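PDB 4N3O: D-glycero-alpha-D-manno-heptose 7-phosphate kinase from Campylobacter jejuni subsp. jejuni, which catalyses the ATP-dependent phosphorylation of D-glycero-alpha-D-manno-heptose 7-phosphate at C-1, the first step toward the GDP-heptose used in capsule polysaccharide biosynthesis. Local coordinates for residues A[259-272]-A[293-307]. Numbering follows the deposited sequence.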
ATOM      1  N   LEU A 259      -2.510   2.175 -23.481  1.00 59.55           N
ATOM      2  CA  LEU A 259      -1.363   2.430 -22.643  1.00 59.18           C
ATOM      3  C   LEU A 259      -0.190   1.792 -23.366  1.00 60.13           C
ATOM      4  O   LEU A 259       0.829   2.432 -23.591  1.00 59.61           O
ATOM      5  CB  LEU A 259      -1.558   1.855 -21.236  1.00 59.84           C
ATOM      6  CG  LEU A 259      -2.615   2.576 -20.383  1.00 60.96           C
ATOM      7  CD1 LEU A 259      -2.899   1.857 -19.066  1.00 59.25           C
ATOM      8  CD2 LEU A 259      -2.188   4.010 -20.119  1.00 63.74           C
ATOM      9  N   GLY A 260      -0.372   0.538 -23.783  1.00 64.96           N
ATOM     10  CA  GLY A 260       0.658  -0.196 -24.515  1.00 67.45           C
ATOM     11  C   GLY A 260       1.259   0.646 -25.624  1.00 71.47           C
ATOM     12  O   GLY A 260       2.474   0.722 -25.766  1.00 74.84           O
ATOM     13  N   LYS A 261       0.399   1.306 -26.393  1.00 75.21           N
ATOM     14  CA  LYS A 261       0.856   2.136 -27.499  1.00 77.76           C
ATOM     15  C   LYS A 261       1.762   3.293 -27.065  1.00 78.00           C
ATOM     16  O   LYS A 261       2.912   3.359 -27.487  1.00 77.25           O
ATOM     17  CB  LYS A 261      -0.335   2.677 -28.301  1.00 81.69           C
ATOM     18  CG  LYS A 261       0.060   3.573 -29.468  1.00 88.76           C
ATOM     19  CD  LYS A 261       0.934   2.835 -30.477  1.00 95.38           C
ATOM     20  CE  LYS A 261       1.513   3.779 -31.521  1.00100.26           C
ATOM     21  NZ  LYS A 261       2.435   4.786 -30.920  1.00 96.33           N
ATOM     22  N   SER A 262       1.249   4.193 -26.224  1.00 79.46           N
ATOM     23  CA  SER A 262       2.019   5.377 -25.779  1.00 79.71           C
ATOM     24  C   SER A 262       3.391   5.031 -25.189  1.00 81.34           C
ATOM     25  O   SER A 262       4.296   5.869 -25.155  1.00 76.23           O
ATOM     26  CB  SER A 262       1.229   6.188 -24.753  1.00 82.82           C
ATOM     27  OG  SER A 262       1.081   5.473 -23.539  1.00 78.81           O
ATOM     28  N   TRP A 263       3.532   3.797 -24.727  1.00 80.21           N
ATOM     29  CA  TRP A 263       4.784   3.329 -24.146  1.00 83.46           C
ATOM     30  C   TRP A 263       5.844   2.962 -25.190  1.00 96.75           C
ATOM     31  O   TRP A 263       7.001   2.710 -24.844  1.00106.70           O
ATOM     32  CB  TRP A 263       4.482   2.156 -23.231  1.00 80.11           C
ATOM     33  CG  TRP A 263       3.887   2.579 -21.921  1.00 76.01           C
ATOM     34  CD1 TRP A 263       3.170   3.720 -21.658  1.00 72.76           C
ATOM     35  CD2 TRP A 263       3.873   1.816 -20.722  1.00 71.78           C
ATOM     36  NE1 TRP A 263       2.762   3.732 -20.349  1.00 66.43           N
ATOM     37  CE2 TRP A 263       3.171   2.569 -19.753  1.00 70.68           C
ATOM     38  CE3 TRP A 263       4.397   0.571 -20.364  1.00 75.40           C
ATOM     39  CZ2 TRP A 263       2.988   2.116 -18.449  1.00 75.27           C
ATOM     40  CZ3 TRP A 263       4.221   0.124 -19.066  1.00 79.81           C
ATOM     41  CH2 TRP A 263       3.519   0.891 -18.126  1.00 75.51           C
ATOM     42  N   ARG A 264       5.442   2.922 -26.458  1.00 99.40           N
ATOM     43  CA  ARG A 264       6.364   2.658 -27.561  1.00101.31           C
ATOM     44  C   ARG A 264       6.412   3.947 -28.379  1.00102.14           C
ATOM     45  O   ARG A 264       5.701   4.090 -29.375  1.00103.48           O
ATOM     46  CB  ARG A 264       5.875   1.488 -28.418  1.00 96.69           C
ATOM     47  CG  ARG A 264       5.663   0.192 -27.653  1.00 93.99           C
ATOM     48  CD  ARG A 264       5.242  -0.923 -28.594  1.00 95.65           C
ATOM     49  NE  ARG A 264       4.047  -0.564 -29.365  1.00 98.83           N
ATOM     50  CZ  ARG A 264       2.787  -0.847 -29.023  1.00 97.44           C
ATOM     51  NH1 ARG A 264       1.796  -0.449 -29.817  1.00 93.60           N
ATOM     52  NH2 ARG A 264       2.501  -1.520 -27.900  1.00 94.20           N
ATOM     53  N   SER A 265       7.236   4.894 -27.937  1.00106.59           N
ATOM     54  CA  SER A 265       7.321   6.203 -28.587  1.00108.70           C
ATOM     55  C   SER A 265       8.633   6.440 -29.318  1.00107.19           C
ATOM     56  O   SER A 265       8.692   6.467 -30.547  1.00108.61           O
ATOM     57  CB  SER A 265       7.151   7.311 -27.534  1.00105.18           C
ATOM     58  OG  SER A 265       5.930   7.184 -26.839  1.00106.84           O
ATOM     59  N   LYS A 266       9.677   6.595 -28.518  1.00108.23           N
ATOM     60  CA  LYS A 266      11.020   6.922 -28.966  1.00111.24           C
ATOM     61  C   LYS A 266      11.766   7.210 -27.680  1.00108.29           C
ATOM     62  O   LYS A 266      12.759   6.562 -27.367  1.00108.16           O
ATOM     63  CB  LYS A 266      11.024   8.184 -29.840  1.00113.84           C
ATOM     64  CG  LYS A 266      12.394   8.839 -29.993  1.00117.05           C
ATOM     65  CD  LYS A 266      12.271  10.250 -30.552  1.00123.93           C
ATOM     66  CE  LYS A 266      13.603  10.990 -30.548  1.00123.17           C
ATOM     67  NZ  LYS A 266      14.628  10.361 -31.421  1.00122.77           N
ATOM     68  N   LYS A 267      11.247   8.191 -26.938  1.00100.79           N
ATOM     69  CA  LYS A 267      11.827   8.622 -25.674  1.00100.91           C
ATOM     70  C   LYS A 267      11.816   7.500 -24.631  1.00103.79           C
ATOM     71  O   LYS A 267      12.609   7.523 -23.692  1.00109.00           O
ATOM     72  CB  LYS A 267      11.098   9.872 -25.155  1.00 95.01           C
ATOM     73  CG  LYS A 267      11.673  10.454 -23.870  1.00 92.43           C
ATOM     74  CD  LYS A 267      11.126  11.845 -23.551  1.00 94.22           C
ATOM     75  CE  LYS A 267       9.606  11.881 -23.438  1.00 93.21           C
ATOM     76  NZ  LYS A 267       9.081  10.923 -22.426  1.00 93.29           N
ATOM     77  N   ILE A 268      10.922   6.524 -24.787  1.00101.82           N
ATOM     78  CA  ILE A 268      10.876   5.394 -23.860  1.00100.50           C
ATOM     79  C   ILE A 268      11.869   4.345 -24.351  1.00 98.06           C
ATOM     80  O   ILE A 268      12.794   3.970 -23.626  1.00 87.68           O
ATOM     81  CB  ILE A 268       9.458   4.785 -23.711  1.00102.39           C
ATOM     82  CG1 ILE A 268       8.531   5.738 -22.937  1.00105.13           C
ATOM     83  CG2 ILE A 268       9.515   3.457 -22.961  1.00 93.99           C
ATOM     84  CD1 ILE A 268       8.260   7.068 -23.613  1.00112.37           C
ATOM     85  N   ILE A 269      11.694   3.904 -25.596  1.00102.16           N
ATOM     86  CA  ILE A 269      12.574   2.891 -26.183  1.00105.89           C
ATOM     87  C   ILE A 269      14.033   3.360 -26.208  1.00102.38           C
ATOM     88  O   ILE A 269      14.944   2.548 -26.052  1.00110.04           O
ATOM     89  CB  ILE A 269      12.116   2.482 -27.606  1.00112.07           C
ATOM     90  CG1 ILE A 269      10.678   1.937 -27.581  1.00109.80           C
ATOM     91  CG2 ILE A 269      13.065   1.446 -28.207  1.00114.45           C
ATOM     92  CD1 ILE A 269      10.487   0.706 -26.716  1.00109.47           C
ATOM     93  N   SER A 270      14.254   4.660 -26.396  1.00 96.09           N
ATOM     94  CA  SER A 270      15.613   5.202 -26.404  1.00 95.78           C
ATOM     95  C   SER A 270      16.230   5.052 -25.013  1.00 95.19           C
ATOM     96  O   SER A 270      17.348   4.554 -24.897  1.00 97.49           O
ATOM     97  CB  SER A 270      15.635   6.676 -26.851  1.00 97.98           C
ATOM     98  OG  SER A 270      16.956   7.198 -26.870  1.00 91.84           O
ATOM     99  N   GLU A 271      15.499   5.462 -23.968  1.00 95.69           N
ATOM    100  CA  GLU A 271      15.988   5.349 -22.573  1.00 95.11           C
ATOM    101  C   GLU A 271      16.313   3.906 -22.170  1.00 89.48           C
ATOM    102  O   GLU A 271      17.195   3.673 -21.343  1.00 85.92           O
ATOM    103  CB  GLU A 271      14.991   5.952 -21.571  1.00 99.52           C
ATOM    104  CG  GLU A 271      14.872   7.472 -21.628  1.00110.63           C
ATOM    105  CD  GLU A 271      13.910   8.043 -20.590  1.00119.47           C
ATOM    106  OE1 GLU A 271      13.668   7.383 -19.553  1.00121.91           O
ATOM    107  OE2 GLU A 271      13.412   9.173 -20.798  1.00123.71           O
ATOM    108  N   ILE A 272      15.593   2.950 -22.751  1.00 86.66           N
ATOM    109  CA  ILE A 272      15.823   1.532 -22.485  1.00 85.73           C
ATOM    110  C   ILE A 272      17.090   1.090 -23.216  1.00 86.56           C
ATOM    111  O   ILE A 272      18.066   0.675 -22.591  1.00 82.52           O
ATOM    112  CB  ILE A 272      14.636   0.660 -22.971  1.00 83.61           C
ATOM    113  CG1 ILE A 272      13.353   1.031 -22.233  1.00 82.16           C
ATOM    114  CG2 ILE A 272      14.935  -0.825 -22.780  1.00 81.25           C
ATOM    115  CD1 ILE A 272      12.116   0.368 -22.801  1.00 86.06           C
ATOM    116  N   GLY A 293       6.730  -2.224 -20.762  1.00 61.06           N
ATOM    117  CA  GLY A 293       7.347  -1.509 -19.660  1.00 60.28           C
ATOM    118  C   GLY A 293       7.978  -0.198 -20.098  1.00 60.29           C
ATOM    119  O   GLY A 293       8.255  -0.010 -21.280  1.00 57.20           O
ATOM    120  N   LYS A 294       8.195   0.697 -19.136  1.00 59.69           N
ATOM    121  CA  LYS A 294       8.820   1.999 -19.380  1.00 63.82           C
ATOM    122  C   LYS A 294       9.824   2.296 -18.284  1.00 64.33           C
ATOM    123  O   LYS A 294       9.721   1.757 -17.173  1.00 62.81           O
ATOM    124  CB  LYS A 294       7.790   3.123 -19.369  1.00 67.34           C
ATOM    125  CG  LYS A 294       7.022   3.195 -18.059  1.00 72.37           C
ATOM    126  CD  LYS A 294       6.489   4.585 -17.750  1.00 78.61           C
ATOM    127  CE  LYS A 294       5.521   5.097 -18.791  1.00 77.40           C
ATOM    128  NZ  LYS A 294       4.886   6.348 -18.296  1.00 79.33           N
ATOM    129  N   THR A 295      10.786   3.157 -18.602  1.00 68.13           N
ATOM    130  CA  THR A 295      11.806   3.598 -17.657  1.00 75.89           C
ATOM    131  C   THR A 295      11.538   5.061 -17.409  1.00 80.39           C
ATOM    132  O   THR A 295      11.431   5.830 -18.359  1.00 87.91           O
ATOM    133  CB  THR A 295      13.234   3.474 -18.228  1.00 80.96           C
ATOM    134  OG1 THR A 295      13.351   4.265 -19.417  1.00 88.52           O
ATOM    135  CG2 THR A 295      13.569   2.040 -18.565  1.00 86.17           C
ATOM    136  N   SER A 296      11.421   5.457 -16.150  1.00 84.52           N
ATOM    137  CA  SER A 296      11.161   6.855 -15.834  1.00 96.46           C
ATOM    138  C   SER A 296      12.221   7.435 -14.893  1.00 99.00           C
ATOM    139  O   SER A 296      12.835   6.707 -14.096  1.00 83.98           O
ATOM    140  CB  SER A 296       9.755   7.003 -15.251  1.00100.62           C
ATOM    141  OG  SER A 296       9.480   8.341 -14.864  1.00102.22           O
ATOM    142  N   GLY A 297      12.439   8.747 -15.020  1.00106.47           N
ATOM    143  CA  GLY A 297      13.419   9.480 -14.215  1.00109.47           C
ATOM    144  C   GLY A 297      14.780   8.809 -14.180  1.00115.74           C
ATOM    145  O   GLY A 297      15.522   8.964 -13.208  1.00107.49           O
ATOM    146  N   ALA A 298      15.105   8.073 -15.250  1.00126.33           N
ATOM    147  CA  ALA A 298      16.369   7.331 -15.354  1.00127.40           C
ATOM    148  C   ALA A 298      17.563   8.186 -14.929  1.00128.26           C
ATOM    149  O   ALA A 298      18.233   8.810 -15.760  1.00120.09           O
ATOM    150  CB  ALA A 298      16.560   6.797 -16.771  1.00126.98           C
ATOM    151  N   GLY A 299      17.806   8.203 -13.621  1.00125.65           N
ATOM    152  CA  GLY A 299      18.892   8.969 -13.029  1.00132.28           C
ATOM    153  C   GLY A 299      19.447   8.272 -11.803  1.00135.22           C
ATOM    154  O   GLY A 299      19.590   7.048 -11.797  1.00138.82           O
ATOM    155  N   ALA A 300      19.747   9.051 -10.763  1.00138.74           N
ATOM    156  CA  ALA A 300      20.319   8.525  -9.512  1.00133.56           C
ATOM    157  C   ALA A 300      19.623   7.249  -9.018  1.00122.44           C
ATOM    158  O   ALA A 300      20.287   6.281  -8.635  1.00130.64           O
ATOM    159  CB  ALA A 300      20.292   9.598  -8.429  1.00136.17           C
ATOM    160  N   GLY A 301      18.293   7.260  -9.029  1.00100.70           N
ATOM    161  CA  GLY A 301      17.496   6.110  -8.604  1.00 85.21           C
ATOM    162  C   GLY A 301      16.352   5.869  -9.578  1.00 78.58           C
ATOM    163  O   GLY A 301      15.191   6.129  -9.269  1.00 70.62           O
ATOM    164  N   GLY A 302      16.684   5.368 -10.763  1.00 71.99           N
ATOM    165  CA  GLY A 302      15.680   5.112 -11.788  1.00 66.91           C
ATOM    166  C   GLY A 302      14.807   3.908 -11.492  1.00 62.07           C
ATOM    167  O   GLY A 302      15.123   3.086 -10.626  1.00 59.96           O
ATOM    168  N   PHE A 303      13.704   3.799 -12.221  1.00 57.73           N
ATOM    169  CA  PHE A 303      12.811   2.673 -12.044  1.00 60.34           C
ATOM    170  C   PHE A 303      12.199   2.259 -13.356  1.00 55.83           C
ATOM    171  O   PHE A 303      12.237   3.002 -14.342  1.00 51.32           O
ATOM    172  CB  PHE A 303      11.698   2.999 -11.061  1.00 59.60           C
ATOM    173  CG  PHE A 303      10.743   4.036 -11.549  1.00 62.85           C
ATOM    174  CD1 PHE A 303      11.015   5.390 -11.373  1.00 64.38           C
ATOM    175  CD2 PHE A 303       9.554   3.667 -12.166  1.00 67.73           C
ATOM    176  CE1 PHE A 303      10.122   6.348 -11.808  1.00 60.19           C
ATOM    177  CE2 PHE A 303       8.654   4.631 -12.606  1.00 67.94           C
ATOM    178  CZ  PHE A 303       8.940   5.972 -12.420  1.00 60.28           C
HETATM  179  N   MSE A 304      11.668   1.044 -13.367  1.00 47.34           N
HETATM  180  CA  MSE A 304      10.991   0.535 -14.535  1.00 46.46           C
HETATM  181  C   MSE A 304       9.646   0.177 -14.023  1.00 42.35           C
HETATM  182  O   MSE A 304       9.503  -0.207 -12.877  1.00 44.07           O
HETATM  183  CB  MSE A 304      11.714  -0.648 -15.159  1.00 49.59           C
HETATM  184  CG  MSE A 304      12.778  -0.126 -16.115  1.00 54.28           C
HETATM  185 SE   MSE A 304      13.822  -1.589 -16.904  0.78 66.13          SE
HETATM  186  CE  MSE A 304      13.209  -1.262 -18.743  1.00 61.96           C
ATOM    187  N   PHE A 305       8.650   0.316 -14.876  1.00 41.25           N
ATOM    188  CA  PHE A 305       7.283   0.029 -14.536  1.00 42.71           C
ATOM    189  C   PHE A 305       6.814  -0.923 -15.612  1.00 43.60           C
ATOM    190  O   PHE A 305       6.941  -0.625 -16.792  1.00 45.65           O
ATOM    191  CB  PHE A 305       6.527   1.352 -14.536  1.00 45.05           C
ATOM    192  CG  PHE A 305       5.071   1.227 -14.356  1.00 50.38           C
ATOM    193  CD1 PHE A 305       4.550   0.618 -13.227  1.00 59.05           C
ATOM    194  CD2 PHE A 305       4.208   1.804 -15.259  1.00 57.38           C
ATOM    195  CE1 PHE A 305       3.184   0.529 -13.037  1.00 59.12           C
ATOM    196  CE2 PHE A 305       2.835   1.719 -15.079  1.00 62.47           C
ATOM    197  CZ  PHE A 305       2.323   1.081 -13.969  1.00 60.06           C
ATOM    198  N   PHE A 306       6.335  -2.097 -15.215  1.00 44.94           N
ATOM    199  CA  PHE A 306       5.900  -3.104 -16.197  1.00 45.51           C
ATOM    200  C   PHE A 306       4.432  -3.479 -16.123  1.00 44.66           C
ATOM    201  O   PHE A 306       3.781  -3.340 -15.090  1.00 44.49           O
ATOM    202  CB  PHE A 306       6.664  -4.427 -16.009  1.00 43.53           C
ATOM    203  CG  PHE A 306       8.156  -4.312 -16.097  1.00 41.29           C
ATOM    204  CD1 PHE A 306       8.782  -4.208 -17.319  1.00 40.91           C
ATOM    205  CD2 PHE A 306       8.936  -4.388 -14.958  1.00 42.13           C
ATOM    206  CE1 PHE A 306      10.156  -4.136 -17.407  1.00 41.52           C
ATOM    207  CE2 PHE A 306      10.320  -4.316 -15.039  1.00 42.85           C
ATOM    208  CZ  PHE A 306      10.930  -4.189 -16.267  1.00 40.87           C
ATOM    209  N   PHE A 307       3.942  -3.949 -17.259  1.00 47.47           N
ATOM    210  CA  PHE A 307       2.609  -4.523 -17.408  1.00 50.42           C
ATOM    211  C   PHE A 307       2.856  -6.013 -17.606  1.00 46.62           C
ATOM    212  O   PHE A 307       3.652  -6.412 -18.455  1.00 42.03           O
ATOM    213  CB  PHE A 307       1.858  -3.948 -18.592  1.00 55.54           C
ATOM    214  CG  PHE A 307       0.953  -2.831 -18.237  1.00 67.05           C
ATOM    215  CD1 PHE A 307       1.457  -1.645 -17.744  1.00 79.77           C
ATOM    216  CD2 PHE A 307      -0.419  -2.955 -18.422  1.00 76.69           C
ATOM    217  CE1 PHE A 307       0.612  -0.601 -17.413  1.00 83.31           C
ATOM    218  CE2 PHE A 307      -1.268  -1.921 -18.098  1.00 81.71           C
ATOM    219  CZ  PHE A 307      -0.751  -0.740 -17.591  1.00 88.92           C
TER
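W263 meets K294, F305 and F307 at the tight end of this contact. The edge of F307 is directed at the face of the six-membered ring of W263 in an offset edge-to-face pair, planes at 89° and ring centroids 5.0 Å apart. F305 meets the tryptophan rim to rim, neither ring over the other's face, which completes an aromatic cluster. Over the five-membered ring lies K294, whose CE is 3.7 Å from that ring's centroid and 24° off its normal, a CH-pi contact; a bend at chi3 takes the lysine chain across the indole. W263 NE1 donates to L17 O and K294 NZ to G16 O, so strand 6-21 takes up both polar ends. L259 CD1 packs against F307 CZ at 3.7 Å.

Toward the hairpin loop the packing thins: W263 buries 146 Å² against the hairpin, I268 38 Å² and exposed A298 17 Å². I272 CG1, 3.8 Å from T295 CG2, keeps a buried patch. Near the solvent side, T295 OG1 donates to E271 OE1 at 3.1 Å, reaching the anti side of the carboxylate, tilted out of its plane.

Helix 267-272 crosses strand 293-296 at 76°, the axes of these short segments approaching to 7.6 Å. Within the GHMP kinase C-terminal region, the contact thus sets helices 252-262 and 267-273 against the antiparallel hairpin 290-296/303-308, with strand 6-21 beside the aromatic cluster and helix 276-287 against I272 and M304.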